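PDB 3A04: tryptophanyl-tRNA synthetase from Aeropyrum pernix, which catalyses the ATP-dependent attachment of L-tryptophan to tRNA(Trp), releasing AMP and diphosphate. Local coordinates for residues Asp18-Leu21 / Arg22-Ile26; Ser30-Leu33 / Pro34-Lys38; Leu222-Thr225 / Arg226-Asp230. One frame throughout, in Å; residues are numbered along the deposited sequence.

Contact 1. Residues Asp18-Leu21 / Arg22-Ile26; sequences DRLL and RTFGI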
loop_
_atom_site.group_PDB
_atom_site.type_symbol
_atom_site.label_atom_id
_atom_site.label_comp_id
_atom_site.label_asym_id
_atom_site.label_seq_id
_atom_site.Cartn_x
_atom_site.Cartn_y
_atom_site.Cartn_z
ATOM N N ASP A 18 7.525 9.286 -34.298
ATOM C CA ASP A 18 6.318 8.463 -34.324
ATOM C C ASP A 18 6.611 7.067 -34.829
ATOM O O ASP A 18 5.847 6.131 -34.540
ATOM C CB ASP A 18 5.169 9.088 -35.120
ATOM C CG ASP A 18 4.060 9.652 -34.207
ATOM O OD1 ASP A 18 4.364 9.949 -33.032
ATOM O OD2 ASP A 18 2.898 9.796 -34.659
ATOM N N ARG A 19 7.715 6.943 -35.579
ATOM C CA ARG A 19 8.269 5.643 -35.949
ATOM C C ARG A 19 8.711 4.877 -34.690
ATOM O O ARG A 19 8.278 3.761 -34.454
ATOM C CB ARG A 19 9.432 5.784 -36.947
ATOM C CG ARG A 19 9.035 5.858 -38.440
ATOM C CD ARG A 19 10.163 5.217 -39.279
ATOM N NE ARG A 19 10.397 5.791 -40.609
ATOM C CZ ARG A 19 11.102 6.897 -40.851
ATOM N NH1 ARG A 19 11.626 7.610 -39.848
ATOM N NH2 ARG A 19 11.277 7.300 -42.112
ATOM N N LEU A 20 9.550 5.481 -33.868
ATOM C CA LEU A 20 10.026 4.790 -32.676
ATOM C C LEU A 20 8.908 4.450 -31.649
ATOM O O LEU A 20 8.857 3.346 -31.085
ATOM C CB LEU A 20 11.146 5.583 -32.026
ATOM C CG LEU A 20 11.779 4.747 -30.926
ATOM C CD1 LEU A 20 13.270 5.068 -30.776
ATOM C CD2 LEU A 20 11.009 4.989 -29.627
ATOM N N LEU A 21 8.003 5.393 -31.424
ATOM C CA LEU A 21 6.895 5.126 -30.511
ATOM C C LEU A 21 5.953 3.996 -31.002
ATOM O O LEU A 21 5.218 3.412 -30.190
ATOM C CB LEU A 21 6.145 6.434 -30.195
ATOM C CG LEU A 21 6.974 7.546 -29.541
ATOM C CD1 LEU A 21 6.107 8.738 -29.314
ATOM C CD2 LEU A 21 7.650 7.105 -28.200
ATOM N N ARG A 22 5.976 3.675 -32.305
ATOM C CA ARG A 22 5.119 2.581 -32.836
ATOM C C ARG A 22 5.514 1.227 -32.260
ATOM O O ARG A 22 4.678 0.320 -32.141
ATOM C CB ARG A 22 5.140 2.511 -34.369
ATOM C CG ARG A 22 4.127 3.404 -35.044
ATOM C CD ARG A 22 4.415 3.547 -36.529
ATOM N NE ARG A 22 3.667 4.684 -37.092
ATOM C CZ ARG A 22 3.131 4.695 -38.310
ATOM N NH1 ARG A 22 3.251 3.624 -39.098
ATOM N NH2 ARG A 22 2.473 5.768 -38.743
ATOM N N THR A 23 6.786 1.106 -31.899
ATOM C CA THR A 23 7.325 -0.031 -31.114
ATOM C C THR A 23 6.462 -0.334 -29.878
ATOM O O THR A 23 6.291 -1.500 -29.497
ATOM C CB THR A 23 8.755 0.312 -30.670
ATOM O OG1 THR A 23 9.568 0.380 -31.845
ATOM C CG2 THR A 23 9.360 -0.699 -29.633
ATOM N N PHE A 24 5.891 0.725 -29.278
ATOM C CA PHE A 24 5.134 0.568 -28.035
ATOM C C PHE A 24 3.641 0.596 -28.301
ATOM O O PHE A 24 2.785 0.695 -27.374
ATOM C CB PHE A 24 5.584 1.657 -27.070
ATOM C CG PHE A 24 7.047 1.591 -26.779
ATOM C CD1 PHE A 24 7.574 0.519 -26.078
ATOM C CD2 PHE A 24 7.907 2.558 -27.260
ATOM C CE1 PHE A 24 8.928 0.415 -25.823
ATOM C CE2 PHE A 24 9.282 2.472 -27.011
ATOM C CZ PHE A 24 9.787 1.408 -26.290
ATOM N N GLY A 25 3.314 0.511 -29.580
ATOM C CA GLY A 25 1.912 0.435 -30.016
ATOM C C GLY A 25 1.235 1.806 -29.995
ATOM O O GLY A 25 -0.016 1.915 -30.008
ATOM N N ILE A 26 2.046 2.849 -29.933
ATOM C CA ILE A 26 1.505 4.217 -30.064
ATOM C C ILE A 26 1.322 4.605 -31.534
ATOM O O ILE A 26 2.283 4.547 -32.323
ATOM C CB ILE A 26 2.410 5.212 -29.352
ATOM C CG1 ILE A 26 2.576 4.772 -27.878
ATOM C CG2 ILE A 26 1.876 6.627 -29.550
ATOM C CD1 ILE A 26 3.650 5.600 -27.098
#

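Contact 2. Residues Ser30-Leu33 / Pro34-Lys38; sequences SEVL and PLLRK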
loop_
_atom_site.group_PDB
_atom_site.type_symbol
_atom_site.label_atom_id
_atom_site.label_comp_id
_atom_site.label_asym_id
_atom_site.label_seq_id
_atom_site.Cartn_x
_atom_site.Cartn_y
_atom_site.Cartn_z
ATOM N N SER A 30 -4.240 10.916 -35.928
ATOM C CA SER A 30 -5.187 11.049 -37.070
ATOM C C SER A 30 -6.018 9.753 -37.384
ATOM O O SER A 30 -7.150 9.828 -37.883
ATOM C CB SER A 30 -4.410 11.522 -38.310
ATOM O OG SER A 30 -3.263 10.701 -38.472
ATOM N N GLU A 31 -5.506 8.575 -37.002
ATOM C CA GLU A 31 -6.248 7.322 -37.275
ATOM C C GLU A 31 -7.582 7.272 -36.514
ATOM O O GLU A 31 -8.500 6.530 -36.893
ATOM C CB GLU A 31 -5.382 6.108 -36.963
ATOM C CG GLU A 31 -4.042 6.049 -37.730
ATOM C CD GLU A 31 -3.234 4.758 -37.389
ATOM O OE1 GLU A 31 -3.692 3.951 -36.504
ATOM O OE2 GLU A 31 -2.152 4.543 -38.007
ATOM N N VAL A 32 -7.752 8.101 -35.468
ATOM C CA VAL A 32 -9.039 8.053 -34.788
ATOM C C VAL A 32 -10.013 9.072 -35.288
ATOM O O VAL A 32 -11.116 9.136 -34.770
ATOM C CB VAL A 32 -8.972 8.210 -33.223
ATOM C CG1 VAL A 32 -8.186 7.105 -32.593
ATOM C CG2 VAL A 32 -8.452 9.650 -32.765
ATOM N N LEU A 33 -9.655 9.865 -36.292
ATOM C CA LEU A 33 -10.571 10.907 -36.756
ATOM C C LEU A 33 -11.955 10.381 -37.108
ATOM O O LEU A 33 -12.988 10.940 -36.648
ATOM C CB LEU A 33 -9.932 11.815 -37.834
ATOM C CG LEU A 33 -8.748 12.626 -37.248
ATOM C CD1 LEU A 33 -7.819 13.304 -38.273
ATOM C CD2 LEU A 33 -9.187 13.669 -36.142
ATOM N N PRO A 34 -12.011 9.263 -37.870
ATOM C CA PRO A 34 -13.311 8.784 -38.291
ATOM C C PRO A 34 -14.079 8.278 -37.054
ATOM O O PRO A 34 -15.272 8.508 -36.943
ATOM C CB PRO A 34 -12.966 7.613 -39.229
ATOM C CG PRO A 34 -11.579 7.956 -39.798
ATOM C CD PRO A 34 -10.895 8.580 -38.574
ATOM N N LEU A 35 -13.400 7.648 -36.095
ATOM C CA LEU A 35 -14.121 7.242 -34.874
ATOM C C LEU A 35 -14.613 8.441 -34.083
ATOM O O LEU A 35 -15.725 8.459 -33.510
ATOM C CB LEU A 35 -13.259 6.280 -34.003
ATOM C CG LEU A 35 -13.427 4.831 -34.484
ATOM C CD1 LEU A 35 -12.303 3.931 -34.011
ATOM C CD2 LEU A 35 -14.859 4.235 -34.192
ATOM N N LEU A 36 -13.761 9.459 -34.052
ATOM C CA LEU A 36 -14.119 10.713 -33.359
ATOM C C LEU A 36 -15.427 11.286 -33.926
ATOM O O LEU A 36 -16.368 11.531 -33.216
ATOM C CB LEU A 36 -12.935 11.668 -33.505
ATOM C CG LEU A 36 -12.479 12.641 -32.437
ATOM C CD1 LEU A 36 -12.442 12.109 -31.034
ATOM C CD2 LEU A 36 -11.077 13.146 -32.825
ATOM N N ARG A 37 -15.499 11.445 -35.237
ATOM C CA ARG A 37 -16.819 11.711 -35.910
ATOM C C ARG A 37 -18.016 10.815 -35.507
ATOM O O ARG A 37 -19.087 11.302 -35.136
ATOM C CB ARG A 37 -16.654 11.572 -37.402
ATOM C CG ARG A 37 -15.734 12.610 -38.075
ATOM C CD ARG A 37 -15.929 12.608 -39.626
ATOM N NE ARG A 37 -17.348 12.562 -40.018
ATOM C CZ ARG A 37 -18.136 13.635 -40.171
ATOM N NH1 ARG A 37 -17.659 14.868 -39.954
ATOM N NH2 ARG A 37 -19.411 13.481 -40.552
ATOM N N LYS A 38 -17.833 9.498 -35.591
ATOM C CA LYS A 38 -18.940 8.597 -35.318
ATOM C C LYS A 38 -19.381 8.795 -33.880
ATOM O O LYS A 38 -20.579 8.727 -33.587
ATOM C CB LYS A 38 -18.574 7.127 -35.614
ATOM C CG LYS A 38 -18.233 6.849 -37.130
ATOM C CD LYS A 38 -17.500 5.497 -37.311
ATOM C CE LYS A 38 -16.684 5.394 -38.608
ATOM N NZ LYS A 38 -15.367 4.660 -38.360
HETATM O O HOH W 1 -11.050 5.962 -36.454
#

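Contact 3. Residues Leu222-Thr225 / Arg226-Asp230; sequences LRLT and RDLAD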
loop_
_atom_site.group_PDB
_atom_site.type_symbol
_atom_site.label_atom_id
_atom_site.label_comp_id
_atom_site.label_asym_id
_atom_site.label_seq_id
_atom_site.Cartn_x
_atom_site.Cartn_y
_atom_site.Cartn_z
ATOM N N LEU A 222 2.720 3.777 -17.874
ATOM C CA LEU A 222 1.452 3.351 -18.463
ATOM C C LEU A 222 1.480 1.890 -19.004
ATOM O O LEU A 222 0.512 1.178 -18.952
ATOM C CB LEU A 222 1.170 4.268 -19.620
ATOM C CG LEU A 222 -0.234 4.372 -20.128
ATOM C CD1 LEU A 222 -1.196 4.552 -18.944
ATOM C CD2 LEU A 222 -0.262 5.665 -20.989
ATOM N N ARG A 223 2.629 1.449 -19.505
ATOM C CA ARG A 223 2.727 0.117 -20.031
ATOM C C ARG A 223 2.760 -0.851 -18.853
ATOM O O ARG A 223 2.231 -1.964 -18.939
ATOM C CB ARG A 223 4.026 0.033 -20.909
ATOM C CG ARG A 223 3.841 0.747 -22.265
ATOM C CD ARG A 223 4.949 0.310 -23.300
ATOM N NE ARG A 223 6.293 0.268 -22.712
ATOM C CZ ARG A 223 7.167 1.279 -22.763
ATOM N NH1 ARG A 223 6.827 2.408 -23.340
ATOM N NH2 ARG A 223 8.380 1.176 -22.244
ATOM N N LEU A 224 3.423 -0.465 -17.767
ATOM C CA LEU A 224 3.426 -1.342 -16.594
ATOM C C LEU A 224 1.957 -1.461 -16.061
ATOM O O LEU A 224 1.518 -2.540 -15.694
ATOM C CB LEU A 224 4.356 -0.842 -15.486
ATOM C CG LEU A 224 4.272 -1.568 -14.127
ATOM C CD1 LEU A 224 4.753 -3.054 -14.281
ATOM C CD2 LEU A 224 5.090 -0.843 -12.998
ATOM N N THR A 225 1.220 -0.362 -16.056
ATOM C CA THR A 225 -0.242 -0.354 -15.684
ATOM C C THR A 225 -1.052 -1.293 -16.574
ATOM O O THR A 225 -1.898 -2.045 -16.077
ATOM C CB THR A 225 -0.814 1.112 -15.715
ATOM O OG1 THR A 225 -0.044 1.891 -14.781
ATOM C CG2 THR A 225 -2.298 1.201 -15.275
ATOM N N ARG A 226 -0.793 -1.270 -17.884
ATOM C CA ARG A 226 -1.546 -2.151 -18.798
ATOM C C ARG A 226 -1.141 -3.582 -18.513
ATOM O O ARG A 226 -1.979 -4.431 -18.513
ATOM C CB ARG A 226 -1.204 -1.812 -20.244
ATOM C CG ARG A 226 -1.863 -0.477 -20.704
ATOM C CD ARG A 226 -1.131 0.047 -21.985
ATOM N NE ARG A 226 -1.294 -0.836 -23.169
ATOM C CZ ARG A 226 -2.359 -0.849 -23.968
ATOM N NH1 ARG A 226 -3.467 -0.094 -23.753
ATOM N NH2 ARG A 226 -2.360 -1.687 -24.995
ATOM N N ASP A 227 0.149 -3.840 -18.239
ATOM C CA ASP A 227 0.536 -5.211 -17.786
ATOM C C ASP A 227 -0.169 -5.651 -16.495
ATOM O O ASP A 227 -0.617 -6.778 -16.403
ATOM C CB ASP A 227 2.016 -5.402 -17.609
ATOM C CG ASP A 227 2.786 -5.263 -18.950
ATOM O OD1 ASP A 227 2.162 -5.321 -20.016
ATOM O OD2 ASP A 227 3.992 -4.930 -18.912
ATOM N N LEU A 228 -0.192 -4.786 -15.483
ATOM C CA LEU A 228 -0.924 -5.070 -14.270
ATOM C C LEU A 228 -2.409 -5.430 -14.546
ATOM O O LEU A 228 -2.926 -6.445 -14.006
ATOM C CB LEU A 228 -0.739 -3.940 -13.200
ATOM C CG LEU A 228 0.599 -3.894 -12.473
ATOM C CD1 LEU A 228 0.657 -2.499 -11.751
ATOM C CD2 LEU A 228 0.654 -5.090 -11.421
ATOM N N ALA A 229 -3.072 -4.713 -15.437
ATOM C CA ALA A 229 -4.473 -5.067 -15.791
ATOM C C ALA A 229 -4.566 -6.551 -16.291
ATOM O O ALA A 229 -5.402 -7.367 -15.810
ATOM C CB ALA A 229 -5.007 -4.096 -16.901
ATOM N N ASP A 230 -3.682 -6.880 -17.229
ATOM C CA ASP A 230 -3.664 -8.248 -17.835
ATOM C C ASP A 230 -3.318 -9.292 -16.731
ATOM O O ASP A 230 -3.907 -10.402 -16.675
ATOM C CB ASP A 230 -2.522 -8.310 -18.848
ATOM C CG ASP A 230 -2.779 -7.526 -20.104
ATOM O OD1 ASP A 230 -3.911 -7.093 -20.414
ATOM O OD2 ASP A 230 -1.814 -7.392 -20.865
#

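Contact 1. Residues Asp18-Leu21 / Arg22-Ile26
Between D18 and I26 a single, irregular helical turn comes to its end: R22 N meets R19 O at 3.2 Å, whereas L21 O takes both F24 N at 2.9 Å and I26 N at 3.2 Å, the two donors arriving from opposite faces of its carbonyl plane. Outside this turn L20 and F24 lie alongside each other and point the same way, with L20 CD2 at the ring edge, 4.0 Å from F24 CE2. The leucine reaches that edge because its CG stands opposite the backbone N (chi1 -171°). T23 CG2 sits over the centre of one face of the same ring. With an alanine in place of F24 the ring is gone, and L20 CD2 and T23 CG2 would probably be left without the aromatic surface they share. R22 is extended from CG to NE and passes D18 O, its CG 3.3 Å away. L21 and I26 bring their CB atoms to 4.0 Å on the flank that touches strand 52-56 through F53 and R56. The bonds from I26 N to L21 O and G25 N to R22 O, with positive-phi G25 (79°) as C-prime, form a Schellman motif, which such an apolar pair commonly accompanies.

Contact 2. Residues Ser30-Leu33 / Pro34-Lys38
L36 N donates to V32 O at 2.8 Å, and R37 N to L33 O at 2.9 Å; these two bonds start helix 33-38, an alpha-helical N-terminus with proline in its first turn. Both run from residue i+4 back to residue i and are close to linear. A proline is well placed here because the first turn has no earlier helical carbonyl for its nitrogen to serve. The next amide, L35 N, gives its hydrogen to a water at 2.9 Å, and the same water donates to E31 O at 2.6 Å, so that the helix start is tied to the preceding 3-10 turn. The carboxylate of E31 has its partner outside, in a salt bridge to R27.

Farther out the contact is apolar. L33 slants across L36, their CD2 methyls 3.9 Å apart, while V32 CG2 comes only loosely to L36 CD2. V32 and L36 are buried, and both rest on L62 of helix 58-66; L36 also touches F29 and M41. R37 starts alongside the preceding turn, CG anti to its carbonyl carbon (chi1 -66°), which lays CG against L33 O before the bend at chi3 carries the chain away. At the junction of the two segments, the L33-P34 peptide itself holds L33 CB and P34 CD 3.5 Å apart.

Contact 3. Residues Leu222-Thr225 / Arg226-Asp230
R226 lays the aliphatic part of its side chain over the carbonyl of L222, with CG 3.4 Å from L222 O, while its own backbone N donates to that same oxygen at 3.0 Å. A bend at chi3 (65°) then turns the guanidinium off the helix, where D57 meets it in a salt bridge and P241 O accepts a hydrogen bond.

D227 repeats the pattern one residue on, but with a carboxylate. Its N bonds R223 O at 2.9 Å, and its carboxylate carbon CG stands 3.3 Å from that oxygen, a position set by CG lying beside the backbone N (chi1 -64°). The carboxylate can only be a neighbour of R223 O, since both are acceptors. Nor does it pair with R223, whose NE is 6.8 Å from D227 OD2 and whose guanidinium forms a salt bridge with D219.

The other side of the helix is largely apolar. L224 CG and L228 CD1 approach loosely, at 4.4 Å, along one ridge, while the T225 hydroxyl OG1 is hydrogen-bonded to H221 O. All three residues pack on helix 183-197: L224 on S189, T225 on A193 and L197, L228 on A193. The bonds from L228 N to L224 O and from A229 N to T225 O keep this face regularly alpha-helical.

The helix belongs to the crossover from strand 210-215 to strand 242-246 of the class I nucleotide-binding fold. Its chemistry divides accordingly: the buried hydroxyl is satisfied within the backbone, while R223 is paired with D219 of its own helix and R226 with D57, which would probably offset the nearness of R56 to R226.

How the contacts relate
Contacts 1, 2 and 3 follow one another along the chain. Contacts 1 and 2 adjoin in sequence, with strand 27-28, at one edge of the mixed sheet, between them; their centres are about 19 Å apart, and they do not otherwise touch. Contact 3 comes much later, on helix 219-231, yet its centre is only about 17 Å from that of contact 1, and F24 CD1 meets R223 NH1 at 3.4 Å. Both also lean on strand 52-56, so the N-terminal turn is fitted onto the helix and sheet of the catalytic fold. Contact 2 instead faces helix 58-66; its centre is about 25 Å from that of contact 3, and their nearest atoms are about 12 Å apart.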